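Local coordinates for protein apolipophorin-3b (Locusta migratoria, PDB 1AEP) that helps load diacylglycerol into lipophorin by covering its expanding hydrophobic surface, thereby supporting lipid transport in the hemolymph during insect flight, at residues A[49-63]-A[74-88]. Numbering follows the deposited sequence.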
ATOM      1  N   LYS A  49      -4.316   6.166   0.907  1.00 18.07           N
ATOM      2  CA  LYS A  49      -3.911   6.330   2.280  1.00  1.00           C
ATOM      3  C   LYS A  49      -5.000   5.784   3.175  1.00  1.47           C
ATOM      4  O   LYS A  49      -4.769   5.107   4.174  1.00 38.85           O
ATOM      5  CB  LYS A  49      -3.797   7.837   2.386  1.00 17.35           C
ATOM      6  CG  LYS A  49      -3.295   8.473   3.661  1.00 21.36           C
ATOM      7  CD  LYS A  49      -2.507   9.754   3.391  1.00 41.87           C
ATOM      8  CE  LYS A  49      -3.201  11.081   3.773  1.00 90.79           C
ATOM      9  NZ  LYS A  49      -2.254  12.172   4.055  1.00 60.11           N
ATOM     10  N   THR A  50      -6.224   6.121   2.799  1.00 20.04           N
ATOM     11  CA  THR A  50      -7.417   5.747   3.564  1.00 29.48           C
ATOM     12  C   THR A  50      -7.562   4.261   3.726  1.00 20.24           C
ATOM     13  O   THR A  50      -7.904   3.747   4.780  1.00 31.70           O
ATOM     14  CB  THR A  50      -8.704   6.416   3.018  1.00 20.92           C
ATOM     15  OG1 THR A  50      -8.796   7.778   3.370  1.00 41.51           O
ATOM     16  CG2 THR A  50      -9.996   5.681   3.311  1.00 17.60           C
ATOM     17  N   LYS A  51      -7.363   3.580   2.613  1.00 30.10           N
ATOM     18  CA  LYS A  51      -7.462   2.150   2.568  1.00 11.03           C
ATOM     19  C   LYS A  51      -6.333   1.468   3.352  1.00 50.65           C
ATOM     20  O   LYS A  51      -6.599   0.574   4.150  1.00 18.37           O
ATOM     21  CB  LYS A  51      -7.503   1.689   1.134  1.00 25.03           C
ATOM     22  CG  LYS A  51      -8.859   1.936   0.516  1.00  3.47           C
ATOM     23  CD  LYS A  51      -9.888   0.964   1.029  1.00 79.20           C
ATOM     24  CE  LYS A  51     -11.292   1.223   0.490  1.00100.00           C
ATOM     25  NZ  LYS A  51     -12.375   0.585   1.259  1.00100.00           N
ATOM     26  N   ILE A  52      -5.076   1.876   3.126  1.00 11.00           N
ATOM     27  CA  ILE A  52      -3.916   1.324   3.826  1.00 18.43           C
ATOM     28  C   ILE A  52      -4.012   1.474   5.334  1.00 19.93           C
ATOM     29  O   ILE A  52      -3.601   0.631   6.135  1.00 54.16           O
ATOM     30  CB  ILE A  52      -2.641   2.003   3.358  1.00 15.44           C
ATOM     31  CG1 ILE A  52      -2.426   1.468   1.961  1.00  9.78           C
ATOM     32  CG2 ILE A  52      -1.467   1.629   4.255  1.00 17.33           C
ATOM     33  CD1 ILE A  52      -1.599   0.190   1.986  1.00 71.66           C
ATOM     34  N   ALA A  53      -4.582   2.573   5.735  1.00 22.13           N
ATOM     35  CA  ALA A  53      -4.767   2.778   7.137  1.00 37.72           C
ATOM     36  C   ALA A  53      -5.837   1.819   7.691  1.00  5.69           C
ATOM     37  O   ALA A  53      -5.844   1.446   8.866  1.00 57.14           O
ATOM     38  CB  ALA A  53      -5.150   4.241   7.280  1.00 23.90           C
ATOM     39  N   GLU A  54      -6.764   1.411   6.830  1.00 59.40           N
ATOM     40  CA  GLU A  54      -7.813   0.500   7.244  1.00  9.87           C
ATOM     41  C   GLU A  54      -7.233  -0.828   7.650  1.00 22.98           C
ATOM     42  O   GLU A  54      -7.592  -1.393   8.685  1.00 31.63           O
ATOM     43  CB  GLU A  54      -8.785   0.231   6.093  1.00 47.39           C
ATOM     44  CG  GLU A  54     -10.265   0.234   6.474  1.00 76.75           C
ATOM     45  CD  GLU A  54     -11.108   0.695   5.324  1.00100.00           C
ATOM     46  OE1 GLU A  54     -11.506  -0.051   4.474  1.00100.00           O
ATOM     47  OE2 GLU A  54     -11.304   2.012   5.363  1.00100.00           O
ATOM     48  N   VAL A  55      -6.338  -1.316   6.786  1.00  3.17           N
ATOM     49  CA  VAL A  55      -5.614  -2.554   6.926  1.00 26.39           C
ATOM     50  C   VAL A  55      -4.824  -2.521   8.203  1.00  1.20           C
ATOM     51  O   VAL A  55      -4.947  -3.382   9.081  1.00 45.88           O
ATOM     52  CB  VAL A  55      -4.632  -2.612   5.736  1.00  4.91           C
ATOM     53  CG1 VAL A  55      -3.642  -3.718   5.850  1.00 26.70           C
ATOM     54  CG2 VAL A  55      -5.396  -2.772   4.463  1.00  1.13           C
ATOM     55  N   THR A  56      -4.011  -1.478   8.328  1.00 18.98           N
ATOM     56  CA  THR A  56      -3.212  -1.282   9.512  1.00  8.06           C
ATOM     57  C   THR A  56      -4.011  -1.479  10.786  1.00 14.23           C
ATOM     58  O   THR A  56      -3.571  -2.118  11.731  1.00 33.25           O
ATOM     59  CB  THR A  56      -2.720   0.154   9.446  1.00 16.30           C
ATOM     60  OG1 THR A  56      -1.556   0.197   8.656  1.00 30.25           O
ATOM     61  CG2 THR A  56      -2.437   0.604  10.843  1.00 20.79           C
ATOM     62  N   THR A  57      -5.220  -0.924  10.799  1.00 25.53           N
ATOM     63  CA  THR A  57      -6.111  -1.028  11.937  1.00 11.26           C
ATOM     64  C   THR A  57      -6.659  -2.417  12.144  1.00 21.26           C
ATOM     65  O   THR A  57      -6.783  -2.924  13.245  1.00 33.34           O
ATOM     66  CB  THR A  57      -7.220   0.011  11.835  1.00 16.71           C
ATOM     67  OG1 THR A  57      -6.554   1.237  11.947  1.00 36.80           O
ATOM     68  CG2 THR A  57      -8.179  -0.156  12.993  1.00100.00           C
ATOM     69  N   SER A  58      -6.950  -3.077  11.069  1.00 21.67           N
ATOM     70  CA  SER A  58      -7.478  -4.393  11.268  1.00  1.41           C
ATOM     71  C   SER A  58      -6.419  -5.411  11.661  1.00  7.05           C
ATOM     72  O   SER A  58      -6.701  -6.407  12.315  1.00 29.80           O
ATOM     73  CB  SER A  58      -8.247  -4.761  10.024  1.00 11.23           C
ATOM     74  OG  SER A  58      -7.334  -5.111   9.042  1.00 47.31           O
ATOM     75  N   LEU A  59      -5.185  -5.161  11.284  1.00 19.82           N
ATOM     76  CA  LEU A  59      -4.086  -6.043  11.620  1.00 14.93           C
ATOM     77  C   LEU A  59      -3.647  -5.780  13.046  1.00 44.35           C
ATOM     78  O   LEU A  59      -3.182  -6.660  13.754  1.00 22.83           O
ATOM     79  CB  LEU A  59      -2.908  -5.591  10.739  1.00 22.92           C
ATOM     80  CG  LEU A  59      -2.345  -6.513   9.669  1.00 17.35           C
ATOM     81  CD1 LEU A  59      -3.312  -7.572   9.287  1.00  1.68           C
ATOM     82  CD2 LEU A  59      -1.991  -5.632   8.490  1.00  6.98           C
ATOM     83  N   LYS A  60      -3.778  -4.533  13.475  1.00 12.76           N
ATOM     84  CA  LYS A  60      -3.417  -4.221  14.827  1.00 20.67           C
ATOM     85  C   LYS A  60      -4.320  -5.056  15.762  1.00 21.52           C
ATOM     86  O   LYS A  60      -3.909  -5.565  16.795  1.00 52.56           O
ATOM     87  CB  LYS A  60      -3.634  -2.729  15.071  1.00 12.99           C
ATOM     88  CG  LYS A  60      -2.352  -1.917  15.115  1.00 18.91           C
ATOM     89  CD  LYS A  60      -2.536  -0.471  14.678  1.00 49.59           C
ATOM     90  CE  LYS A  60      -1.367   0.391  15.111  1.00 48.89           C
ATOM     91  NZ  LYS A  60      -1.447   1.774  14.644  1.00 93.59           N
ATOM     92  N   GLN A  61      -5.573  -5.165  15.339  1.00 32.86           N
ATOM     93  CA  GLN A  61      -6.616  -5.878  16.072  1.00  5.85           C
ATOM     94  C   GLN A  61      -6.350  -7.350  16.183  1.00 22.20           C
ATOM     95  O   GLN A  61      -6.574  -8.009  17.201  1.00 43.77           O
ATOM     96  CB  GLN A  61      -7.892  -5.734  15.251  1.00 18.78           C
ATOM     97  CG  GLN A  61      -9.120  -6.063  16.092  1.00 44.35           C
ATOM     98  CD  GLN A  61     -10.148  -6.795  15.286  1.00100.00           C
ATOM     99  OE1 GLN A  61     -10.744  -7.730  15.807  1.00 32.19           O
ATOM    100  NE2 GLN A  61     -10.319  -6.364  14.026  1.00 64.65           N
ATOM    101  N   GLU A  62      -5.861  -7.853  15.090  1.00 30.34           N
ATOM    102  CA  GLU A  62      -5.526  -9.237  15.038  1.00 34.13           C
ATOM    103  C   GLU A  62      -4.410  -9.545  16.024  1.00 26.39           C
ATOM    104  O   GLU A  62      -4.465 -10.509  16.788  1.00 30.88           O
ATOM    105  CB  GLU A  62      -5.060  -9.510  13.617  1.00 33.10           C
ATOM    106  CG  GLU A  62      -4.901 -11.007  13.323  1.00 31.10           C
ATOM    107  CD  GLU A  62      -6.191 -11.742  13.451  1.00100.00           C
ATOM    108  OE1 GLU A  62      -7.292 -11.194  13.400  1.00 72.09           O
ATOM    109  OE2 GLU A  62      -5.998 -13.026  13.629  1.00 30.19           O
ATOM    110  N   ALA A  63      -3.393  -8.695  15.995  1.00 27.23           N
ATOM    111  CA  ALA A  63      -2.240  -8.879  16.839  1.00 28.77           C
ATOM    112  C   ALA A  63      -2.649  -9.037  18.287  1.00 17.69           C
ATOM    113  O   ALA A  63      -2.011  -9.740  19.057  1.00 35.41           O
ATOM    114  CB  ALA A  63      -1.314  -7.679  16.657  1.00 13.60           C
ATOM    115  N   LEU A  74       3.568  -8.271  14.279  1.00 12.17           N
ATOM    116  CA  LEU A  74       2.386  -8.010  13.475  1.00 21.05           C
ATOM    117  C   LEU A  74       1.950  -6.567  13.656  1.00 44.49           C
ATOM    118  O   LEU A  74       1.708  -5.817  12.703  1.00 27.36           O
ATOM    119  CB  LEU A  74       1.255  -8.985  13.803  1.00 14.78           C
ATOM    120  CG  LEU A  74       0.046  -8.689  12.934  1.00 29.49           C
ATOM    121  CD1 LEU A  74       0.528  -8.620  11.511  1.00 10.68           C
ATOM    122  CD2 LEU A  74      -0.958  -9.792  13.080  1.00 23.82           C
ATOM    123  N   ASN A  75       1.893  -6.180  14.926  1.00 40.66           N
ATOM    124  CA  ASN A  75       1.548  -4.841  15.331  1.00 40.15           C
ATOM    125  C   ASN A  75       2.551  -3.868  14.732  1.00 17.48           C
ATOM    126  O   ASN A  75       2.197  -2.821  14.206  1.00 60.92           O
ATOM    127  CB  ASN A  75       1.551  -4.781  16.861  1.00 23.32           C
ATOM    128  CG  ASN A  75       0.665  -3.707  17.423  1.00 28.84           C
ATOM    129  OD1 ASN A  75       1.060  -2.537  17.469  1.00 57.09           O
ATOM    130  ND2 ASN A  75      -0.551  -4.109  17.853  1.00 61.04           N
ATOM    131  N   ALA A  76       3.817  -4.252  14.788  1.00 25.98           N
ATOM    132  CA  ALA A  76       4.877  -3.440  14.215  1.00 10.40           C
ATOM    133  C   ALA A  76       4.637  -3.164  12.747  1.00 22.14           C
ATOM    134  O   ALA A  76       4.663  -2.023  12.295  1.00 46.46           O
ATOM    135  CB  ALA A  76       6.186  -4.201  14.317  1.00 28.87           C
ATOM    136  N   PHE A  77       4.438  -4.229  11.981  1.00 16.69           N
ATOM    137  CA  PHE A  77       4.220  -4.110  10.569  1.00 25.63           C
ATOM    138  C   PHE A  77       3.141  -3.120  10.262  1.00 11.50           C
ATOM    139  O   PHE A  77       3.290  -2.236   9.426  1.00 19.17           O
ATOM    140  CB  PHE A  77       3.872  -5.461  10.019  1.00 35.17           C
ATOM    141  CG  PHE A  77       3.397  -5.445   8.594  1.00 12.69           C
ATOM    142  CD1 PHE A  77       4.190  -4.997   7.551  1.00 35.65           C
ATOM    143  CD2 PHE A  77       2.171  -6.007   8.257  1.00 20.73           C
ATOM    144  CE1 PHE A  77       3.754  -5.061   6.232  1.00  3.62           C
ATOM    145  CE2 PHE A  77       1.708  -6.052   6.949  1.00 10.66           C
ATOM    146  CZ  PHE A  77       2.486  -5.557   5.917  1.00 27.02           C
ATOM    147  N   ALA A  78       2.040  -3.287  10.954  1.00  9.54           N
ATOM    148  CA  ALA A  78       0.966  -2.377  10.748  1.00 16.12           C
ATOM    149  C   ALA A  78       1.413  -0.934  10.964  1.00 24.55           C
ATOM    150  O   ALA A  78       1.188  -0.079  10.120  1.00 47.58           O
ATOM    151  CB  ALA A  78      -0.107  -2.701  11.737  1.00 17.73           C
ATOM    152  N   ARG A  79       2.019  -0.661  12.124  1.00 30.29           N
ATOM    153  CA  ARG A  79       2.468   0.682  12.457  1.00 40.76           C
ATOM    154  C   ARG A  79       3.288   1.266  11.332  1.00 19.81           C
ATOM    155  O   ARG A  79       3.088   2.387  10.900  1.00 49.14           O
ATOM    156  CB  ARG A  79       3.265   0.766  13.748  1.00 28.91           C
ATOM    157  CG  ARG A  79       2.381   0.939  14.979  1.00100.00           C
ATOM    158  CD  ARG A  79       3.147   1.141  16.287  1.00100.00           C
ATOM    159  NE  ARG A  79       2.402   0.720  17.490  1.00100.00           N
ATOM    160  CZ  ARG A  79       1.252   1.250  17.942  1.00100.00           C
ATOM    161  NH1 ARG A  79       0.640   2.274  17.321  1.00100.00           N
ATOM    162  NH2 ARG A  79       0.695   0.745  19.053  1.00100.00           N
ATOM    163  N   ASN A  80       4.210   0.459  10.846  1.00 19.43           N
ATOM    164  CA  ASN A  80       5.072   0.855   9.761  1.00 22.59           C
ATOM    165  C   ASN A  80       4.337   1.179   8.478  1.00 38.50           C
ATOM    166  O   ASN A  80       4.647   2.187   7.844  1.00 32.80           O
ATOM    167  CB  ASN A  80       6.091  -0.230   9.506  1.00 55.41           C
ATOM    168  CG  ASN A  80       7.192   0.017  10.437  1.00 42.20           C
ATOM    169  OD1 ASN A  80       8.117   0.769  10.134  1.00100.00           O
ATOM    170  ND2 ASN A  80       7.054  -0.532  11.678  1.00 94.78           N
ATOM    171  N   LEU A  81       3.380   0.309   8.083  1.00 23.11           N
ATOM    172  CA  LEU A  81       2.625   0.557   6.880  1.00 28.57           C
ATOM    173  C   LEU A  81       2.034   1.936   6.972  1.00 46.33           C
ATOM    174  O   LEU A  81       2.075   2.711   6.040  1.00 28.87           O
ATOM    175  CB  LEU A  81       1.416  -0.348   6.833  1.00 25.14           C
ATOM    176  CG  LEU A  81       1.678  -1.588   6.066  1.00  4.85           C
ATOM    177  CD1 LEU A  81       0.360  -2.342   6.077  1.00 24.01           C
ATOM    178  CD2 LEU A  81       2.022  -1.160   4.678  1.00 23.23           C
ATOM    179  N   ASN A  82       1.523   2.246   8.169  1.00 16.04           N
ATOM    180  CA  ASN A  82       0.927   3.534   8.445  1.00 61.29           C
ATOM    181  C   ASN A  82       1.910   4.688   8.318  1.00 20.88           C
ATOM    182  O   ASN A  82       1.563   5.794   7.914  1.00 49.80           O
ATOM    183  CB  ASN A  82       0.411   3.582   9.845  1.00 29.04           C
ATOM    184  CG  ASN A  82      -0.431   4.795   9.946  1.00 63.34           C
ATOM    185  OD1 ASN A  82      -1.334   4.980   9.109  1.00 25.28           O
ATOM    186  ND2 ASN A  82      -0.107   5.621  10.919  1.00 71.42           N
ATOM    187  N   ASN A  83       3.149   4.440   8.675  1.00 62.10           N
ATOM    188  CA  ASN A  83       4.129   5.490   8.608  1.00 57.25           C
ATOM    189  C   ASN A  83       4.567   5.828   7.199  1.00 12.37           C
ATOM    190  O   ASN A  83       4.950   6.955   6.895  1.00100.00           O
ATOM    191  CB  ASN A  83       5.285   5.317   9.596  1.00 57.74           C
ATOM    192  CG  ASN A  83       4.743   5.321  11.024  1.00100.00           C
ATOM    193  OD1 ASN A  83       5.492   5.183  12.002  1.00100.00           O
ATOM    194  ND2 ASN A  83       3.412   5.460  11.153  1.00 85.40           N
ATOM    195  N   SER A  84       4.508   4.857   6.323  1.00 29.89           N
ATOM    196  CA  SER A  84       4.925   5.162   4.986  1.00 26.66           C
ATOM    197  C   SER A  84       3.866   5.855   4.159  1.00 27.90           C
ATOM    198  O   SER A  84       4.155   6.286   3.053  1.00 92.27           O
ATOM    199  CB  SER A  84       5.667   4.057   4.267  1.00 49.74           C
ATOM    200  OG  SER A  84       4.946   2.862   4.326  1.00 32.11           O
ATOM    201  N   ILE A  85       2.648   6.007   4.701  1.00 29.49           N
ATOM    202  CA  ILE A  85       1.591   6.689   3.950  1.00 45.84           C
ATOM    203  C   ILE A  85       1.089   8.036   4.507  1.00 32.38           C
ATOM    204  O   ILE A  85       0.755   8.935   3.733  1.00 83.01           O
ATOM    205  CB  ILE A  85       0.439   5.812   3.462  1.00 18.94           C
ATOM    206  CG1 ILE A  85      -0.059   4.831   4.526  1.00 20.28           C
ATOM    207  CG2 ILE A  85       0.806   5.100   2.178  1.00 44.35           C
ATOM    208  CD1 ILE A  85      -1.192   5.389   5.375  1.00 20.76           C
ATOM    209  N   HIS A  86       1.020   8.152   5.832  1.00 31.73           N
ATOM    210  CA  HIS A  86       0.532   9.344   6.518  1.00 37.66           C
ATOM    211  C   HIS A  86       0.724  10.656   5.776  1.00 82.10           C
ATOM    212  O   HIS A  86      -0.209  11.433   5.549  1.00 44.00           O
ATOM    213  CB  HIS A  86       1.054   9.501   7.946  1.00 46.65           C
ATOM    214  CG  HIS A  86       0.028  10.196   8.782  1.00100.00           C
ATOM    215  ND1 HIS A  86      -1.319   9.817   8.779  1.00100.00           N
ATOM    216  CD2 HIS A  86       0.157  11.263   9.616  1.00100.00           C
ATOM    217  CE1 HIS A  86      -1.963  10.636   9.609  1.00100.00           C
ATOM    218  NE2 HIS A  86      -1.104  11.520  10.129  1.00100.00           N
ATOM    219  N   ASP A  87       1.965  10.891   5.398  1.00 35.18           N
ATOM    220  CA  ASP A  87       2.318  12.104   4.707  1.00 83.41           C
ATOM    221  C   ASP A  87       2.561  11.878   3.248  1.00 33.97           C
ATOM    222  O   ASP A  87       3.691  11.897   2.792  1.00 86.84           O
ATOM    223  CB  ASP A  87       3.591  12.681   5.290  1.00100.00           C
ATOM    224  CG  ASP A  87       3.344  13.282   6.624  1.00100.00           C
ATOM    225  OD1 ASP A  87       2.397  14.011   6.889  1.00100.00           O
ATOM    226  OD2 ASP A  87       4.267  12.938   7.517  1.00100.00           O
ATOM    227  N   ALA A  88       1.494  11.680   2.500  1.00 31.74           N
ATOM    228  CA  ALA A  88       1.677  11.436   1.102  1.00 52.62           C
ATOM    229  C   ALA A  88       0.884  12.365   0.202  1.00100.00           C
ATOM    230  O   ALA A  88       1.142  12.439  -1.003  1.00 38.45           O
ATOM    231  CB  ALA A  88       1.459   9.978   0.806  1.00 69.83           C
TER
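Lys-49 reaches across to the chain beyond helix 69-83, its CG anti to the backbone N (chi1 -176°) and its chain bent further out. NZ lies 2.6 Å from O of His-86, a hydrogen bond with the donor tilted from the carbonyl plane, while CD packs beside O of Ile-85. With an alanine here the amine and its methylenes are gone, which is likely to leave the His-86 carbonyl without this donor and one flank of Ile-85 uncovered. One turn on, Ile-52 sets its CG2 branch against Ile-85, 3.5 Å from CG1, the two side chains crossing at a slant; Val-108 and Thr-141 also touch Ile-52, which sets it against helices 94-121 and 131-154 as well. Val-55 adds a looser contact, CG1 to CD1 of Leu-81 at 4.2 Å. Thr-56 marks the closest CA approach of the register, 4.5 Å from its CA to CA of Ala-78, consistent with the small methyl of Ala-78. OG1 of Thr-56 donates to O of Ala-78 at 3.1 Å from above the carbonyl plane, and that oxygen also accepts the helical N-H of Asn-82. Leu-59 crosses Leu-74 at about a right angle and brings CD2 to 4.0 Å from CE2 of Phe-77, whose ring meets Trp-112 edge-to-face. Lys-60, extended beyond CG, lays CE over one face of the poorly ordered Arg-79 guanidinium, bringing like charges close without a bond. Ala-63 closes the series, CB to CB of Leu-74 at 4.1 Å. The axes of 49-63 and 74-83 come within 8.3 Å, antiparallel at 166°; the contact thus joins neighbouring amphipathic helices mainly through apolar groups with few polar ties, consistent with a bundle that opens to cover lipid.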